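Local coordinates for oxalate-binding protein (Thermotoga maritima, PDB 1O4T) that binds oxalate together with a manganese ion inside a cupin barrel, forms a homodimer, and is predicted to act as an oxalate decarboxylase, at residues E80-L86 and L124-I130. Residues are numbered along the deposited sequence.
Sequences EIYYILL and LEFLAVI. With MN (manganese (II) ion), chain C; OXL (oxalate ion), chain D.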
ATOM      1  N   GLU A  80       0.476 -12.189  -1.530  1.00 31.10           N
ATOM      2  CA  GLU A  80       1.081 -10.893  -1.847  1.00 32.09           C
ATOM      3  C   GLU A  80       0.166  -9.966  -2.622  1.00 32.96           C
ATOM      4  O   GLU A  80      -0.559 -10.388  -3.509  1.00 33.55           O
ATOM      5  CB  GLU A  80       2.378 -11.092  -2.630  1.00 31.99           C
ATOM      6  CG  GLU A  80       3.312  -9.910  -2.499  1.00 34.11           C
ATOM      7  CD  GLU A  80       4.705 -10.177  -2.997  1.00 34.21           C
ATOM      8  OE1 GLU A  80       5.536  -9.254  -2.965  1.00 36.71           O
ATOM      9  OE2 GLU A  80       4.966 -11.293  -3.427  1.00 38.11           O
ATOM     10  N   ILE A  81       0.229  -8.690  -2.269  1.00 33.23           N
ATOM     11  CA  ILE A  81      -0.487  -7.634  -2.934  1.00 33.38           C
ATOM     12  C   ILE A  81       0.547  -6.653  -3.488  1.00 32.62           C
ATOM     13  O   ILE A  81       1.436  -6.217  -2.779  1.00 32.33           O
ATOM     14  CB  ILE A  81      -1.398  -6.881  -1.924  1.00 34.22           C
ATOM     15  CG1 ILE A  81      -2.316  -7.852  -1.174  1.00 35.55           C
ATOM     16  CG2 ILE A  81      -2.196  -5.758  -2.636  1.00 35.13           C
ATOM     17  CD1 ILE A  81      -2.828  -7.242   0.125  1.00 37.03           C
ATOM     18  N   TYR A  82       0.441  -6.302  -4.759  1.00 32.28           N
ATOM     19  CA  TYR A  82       1.105  -5.129  -5.268  1.00 31.32           C
ATOM     20  C   TYR A  82       0.090  -3.988  -5.439  1.00 32.14           C
ATOM     21  O   TYR A  82      -1.027  -4.196  -5.939  1.00 32.70           O
ATOM     22  CB  TYR A  82       1.686  -5.402  -6.641  1.00 32.42           C
ATOM     23  CG  TYR A  82       2.759  -6.464  -6.815  1.00 31.45           C
ATOM     24  CD1 TYR A  82       3.022  -6.984  -8.081  1.00 31.51           C
ATOM     25  CD2 TYR A  82       3.538  -6.922  -5.748  1.00 32.08           C
ATOM     26  CE1 TYR A  82       4.025  -7.892  -8.280  1.00 31.91           C
ATOM     27  CE2 TYR A  82       4.540  -7.824  -5.944  1.00 32.63           C
ATOM     28  CZ  TYR A  82       4.783  -8.328  -7.210  1.00 33.39           C
ATOM     29  OH  TYR A  82       5.796  -9.278  -7.382  1.00 33.58           O
ATOM     30  N   TYR A  83       0.466  -2.776  -5.025  1.00 32.07           N
ATOM     31  CA  TYR A  83      -0.228  -1.557  -5.442  1.00 31.29           C
ATOM     32  C   TYR A  83       0.706  -0.730  -6.355  1.00 31.09           C
ATOM     33  O   TYR A  83       1.791  -0.264  -5.957  1.00 29.59           O
ATOM     34  CB  TYR A  83      -0.715  -0.748  -4.237  1.00 32.17           C
ATOM     35  CG  TYR A  83      -1.536   0.445  -4.674  1.00 32.12           C
ATOM     36  CD1 TYR A  83      -2.914   0.363  -4.765  1.00 35.96           C
ATOM     37  CD2 TYR A  83      -0.934   1.629  -5.018  1.00 32.67           C
ATOM     38  CE1 TYR A  83      -3.689   1.443  -5.235  1.00 37.43           C
ATOM     39  CE2 TYR A  83      -1.687   2.737  -5.468  1.00 35.47           C
ATOM     40  CZ  TYR A  83      -3.084   2.631  -5.567  1.00 35.72           C
ATOM     41  OH  TYR A  83      -3.840   3.690  -6.021  1.00 35.32           O
ATOM     42  N   ILE A  84       0.295  -0.566  -7.603  1.00 31.59           N
ATOM     43  CA  ILE A  84       1.128   0.120  -8.583  1.00 31.00           C
ATOM     44  C   ILE A  84       1.068   1.621  -8.346  1.00 32.39           C
ATOM     45  O   ILE A  84      -0.012   2.234  -8.421  1.00 32.31           O
ATOM     46  CB  ILE A  84       0.678  -0.214 -10.031  1.00 31.92           C
ATOM     47  CG1 ILE A  84       0.501  -1.719 -10.253  1.00 31.46           C
ATOM     48  CG2 ILE A  84       1.663   0.394 -11.073  1.00 32.97           C
ATOM     49  CD1 ILE A  84       1.723  -2.566  -9.842  1.00 28.96           C
ATOM     50  N   LEU A  85       2.242   2.215  -8.106  1.00 31.60           N
ATOM     51  CA  LEU A  85       2.358   3.636  -7.776  1.00 31.49           C
ATOM     52  C   LEU A  85       2.692   4.554  -8.956  1.00 31.76           C
ATOM     53  O   LEU A  85       2.194   5.681  -8.997  1.00 32.60           O
ATOM     54  CB  LEU A  85       3.440   3.850  -6.700  1.00 31.86           C
ATOM     55  CG  LEU A  85       3.359   3.179  -5.348  1.00 30.54           C
ATOM     56  CD1 LEU A  85       4.684   3.336  -4.648  1.00 34.13           C
ATOM     57  CD2 LEU A  85       2.282   3.803  -4.554  1.00 32.45           C
ATOM     58  N   LEU A  86       3.537   4.092  -9.878  1.00 31.28           N
ATOM     59  CA  LEU A  86       4.005   4.883 -11.000  1.00 32.87           C
ATOM     60  C   LEU A  86       4.329   3.962 -12.127  1.00 31.58           C
ATOM     61  O   LEU A  86       4.833   2.901 -11.888  1.00 32.34           O
ATOM     62  CB  LEU A  86       5.335   5.626 -10.670  1.00 33.50           C
ATOM     63  CG  LEU A  86       5.346   6.786  -9.668  1.00 37.95           C
ATOM     64  CD1 LEU A  86       6.755   6.991  -9.098  1.00 40.55           C
ATOM     65  CD2 LEU A  86       4.848   8.046 -10.295  1.00 39.59           C
ATOM     66  N   LEU A 124       8.817   1.872 -13.241  1.00 30.24           N
ATOM     67  CA  LEU A 124       7.610   1.290 -12.686  1.00 30.63           C
ATOM     68  C   LEU A 124       7.841   1.154 -11.165  1.00 30.90           C
ATOM     69  O   LEU A 124       8.752   0.462 -10.758  1.00 31.86           O
ATOM     70  CB  LEU A 124       7.362  -0.091 -13.292  1.00 30.69           C
ATOM     71  CG  LEU A 124       6.321  -1.040 -12.701  1.00 31.90           C
ATOM     72  CD1 LEU A 124       4.910  -0.486 -12.821  1.00 31.57           C
ATOM     73  CD2 LEU A 124       6.463  -2.369 -13.424  1.00 32.23           C
ATOM     74  N   GLU A 125       7.051   1.816 -10.340  1.00 31.14           N
ATOM     75  CA  GLU A 125       7.174   1.616  -8.909  1.00 31.64           C
ATOM     76  C   GLU A 125       5.892   1.066  -8.330  1.00 31.28           C
ATOM     77  O   GLU A 125       4.799   1.371  -8.792  1.00 31.21           O
ATOM     78  CB  GLU A 125       7.524   2.915  -8.235  1.00 32.47           C
ATOM     79  CG  GLU A 125       8.671   3.653  -8.896  1.00 34.44           C
ATOM     80  CD  GLU A 125       9.406   4.604  -7.960  1.00 39.49           C
ATOM     81  OE1 GLU A 125       9.254   4.448  -6.744  1.00 43.79           O
ATOM     82  OE2 GLU A 125      10.179   5.472  -8.450  1.00 44.71           O
ATOM     83  N   PHE A 126       6.025   0.251  -7.294  1.00 31.59           N
ATOM     84  CA  PHE A 126       4.876  -0.285  -6.632  1.00 32.04           C
ATOM     85  C   PHE A 126       5.192  -0.683  -5.201  1.00 33.17           C
ATOM     86  O   PHE A 126       6.356  -0.935  -4.824  1.00 33.72           O
ATOM     87  CB  PHE A 126       4.316  -1.486  -7.396  1.00 31.31           C
ATOM     88  CG  PHE A 126       5.314  -2.596  -7.651  1.00 31.96           C
ATOM     89  CD1 PHE A 126       5.369  -3.698  -6.827  1.00 30.39           C
ATOM     90  CD2 PHE A 126       6.154  -2.545  -8.761  1.00 30.98           C
ATOM     91  CE1 PHE A 126       6.305  -4.715  -7.074  1.00 33.98           C
ATOM     92  CE2 PHE A 126       7.056  -3.554  -9.040  1.00 31.61           C
ATOM     93  CZ  PHE A 126       7.119  -4.653  -8.203  1.00 31.39           C
ATOM     94  N   LEU A 127       4.133  -0.757  -4.428  1.00 32.22           N
ATOM     95  CA  LEU A 127       4.172  -1.288  -3.090  1.00 34.77           C
ATOM     96  C   LEU A 127       3.949  -2.776  -3.081  1.00 33.39           C
ATOM     97  O   LEU A 127       3.069  -3.254  -3.764  1.00 36.04           O
ATOM     98  CB  LEU A 127       3.045  -0.616  -2.317  1.00 35.66           C
ATOM     99  CG  LEU A 127       3.379   0.019  -1.012  1.00 41.95           C
ATOM    100  CD1 LEU A 127       4.472   1.076  -1.177  1.00 43.45           C
ATOM    101  CD2 LEU A 127       2.032   0.588  -0.456  1.00 44.47           C
ATOM    102  N   ALA A 128       4.709  -3.512  -2.280  1.00 34.28           N
ATOM    103  CA  ALA A 128       4.562  -4.975  -2.146  1.00 33.61           C
ATOM    104  C   ALA A 128       4.374  -5.333  -0.689  1.00 34.00           C
ATOM    105  O   ALA A 128       5.181  -4.935   0.151  1.00 34.58           O
ATOM    106  CB  ALA A 128       5.754  -5.670  -2.713  1.00 33.40           C
ATOM    107  N   VAL A 129       3.337  -6.108  -0.391  1.00 33.06           N
ATOM    108  CA  VAL A 129       3.029  -6.496   0.961  1.00 32.71           C
ATOM    109  C   VAL A 129       2.776  -8.018   0.994  1.00 31.98           C
ATOM    110  O   VAL A 129       1.924  -8.510   0.294  1.00 31.48           O
ATOM    111  CB  VAL A 129       1.752  -5.798   1.483  1.00 32.89           C
ATOM    112  CG1 VAL A 129       1.661  -5.948   2.989  1.00 33.75           C
ATOM    113  CG2 VAL A 129       1.782  -4.342   1.125  1.00 37.09           C
ATOM    114  N   ILE A 130       3.507  -8.754   1.811  1.00 31.84           N
ATOM    115  CA  ILE A 130       3.302 -10.192   1.891  1.00 32.44           C
ATOM    116  C   ILE A 130       2.668 -10.476   3.241  1.00 33.48           C
ATOM    117  O   ILE A 130       3.235 -10.105   4.243  1.00 34.79           O
ATOM    118  CB  ILE A 130       4.629 -10.946   1.716  1.00 31.82           C
ATOM    119  CG1 ILE A 130       5.223 -10.636   0.341  1.00 34.14           C
ATOM    120  CG2 ILE A 130       4.405 -12.459   1.852  1.00 32.10           C
ATOM    121  CD1 ILE A 130       6.669 -11.192   0.129  1.00 36.10           C
TER
HETATM  122 MN    MN C 300       6.238 -12.254  -4.792  1.00 33.94          MN
HETATM  123  C1  OXL D 400       7.937 -10.048  -4.621  1.00 52.91           C
HETATM  124  C2  OXL D 400       8.471 -10.916  -3.566  1.00 53.27           C
HETATM  125  O1  OXL D 400       8.437  -8.796  -4.651  1.00 54.56           O
HETATM  126  O2  OXL D 400       9.549 -10.457  -2.904  1.00 56.29           O
HETATM  127  O3  OXL D 400       7.053 -10.433  -5.415  1.00 47.15           O
HETATM  128  O4  OXL D 400       7.941 -11.989  -3.262  1.00 46.13           O
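The shortest polar contact is to the metal: E80 OE2 lies 2.1 Å from MN, whose shell is completed by H73, H75, H114 and oxalate O3 and O4. Y82 OH donates a 2.6 Å hydrogen bond to OXL O3. E80 and Y82 stand at non-hydrogen-bonded pairs, opposite I130 and A128; the bonds between the strands fall on neighbouring residues. Reciprocal bonds join I81 and V129 (N to O 3.1 Å each way) and Y83 and L127 (Y83 N to L127 O 2.9 Å, L127 N to Y83 O 2.8 Å), defining an antiparallel ladder. It ends in a classic bulge: E125 O accepts from L85 N (2.8 Å) and L86 N (3.2 Å), while E125 N returns a 2.9 Å bond to L86 O. The E125 carboxylate is salt-bridged to R61.

On the oxalate-facing side, Y82 and F126 meet obliquely, centroids 4.6 Å apart, planes at 45°, and I84 CD1 reaches F126 CB at 3.7 Å; I116 closes over these side chains. On the other face, Y83 CB is 4.2 Å from L127 CB, and I81, Y83 and L127 pack against the second subunit. This strand pair of the cupin double-stranded β-helix thus has two distinct faces: one supplies a metal ligand, an oxalate hydrogen-bond donor and, from I130 CD1 (3.7 Å from OXL O4), an apolar contact, the other contributes to the dimer interface.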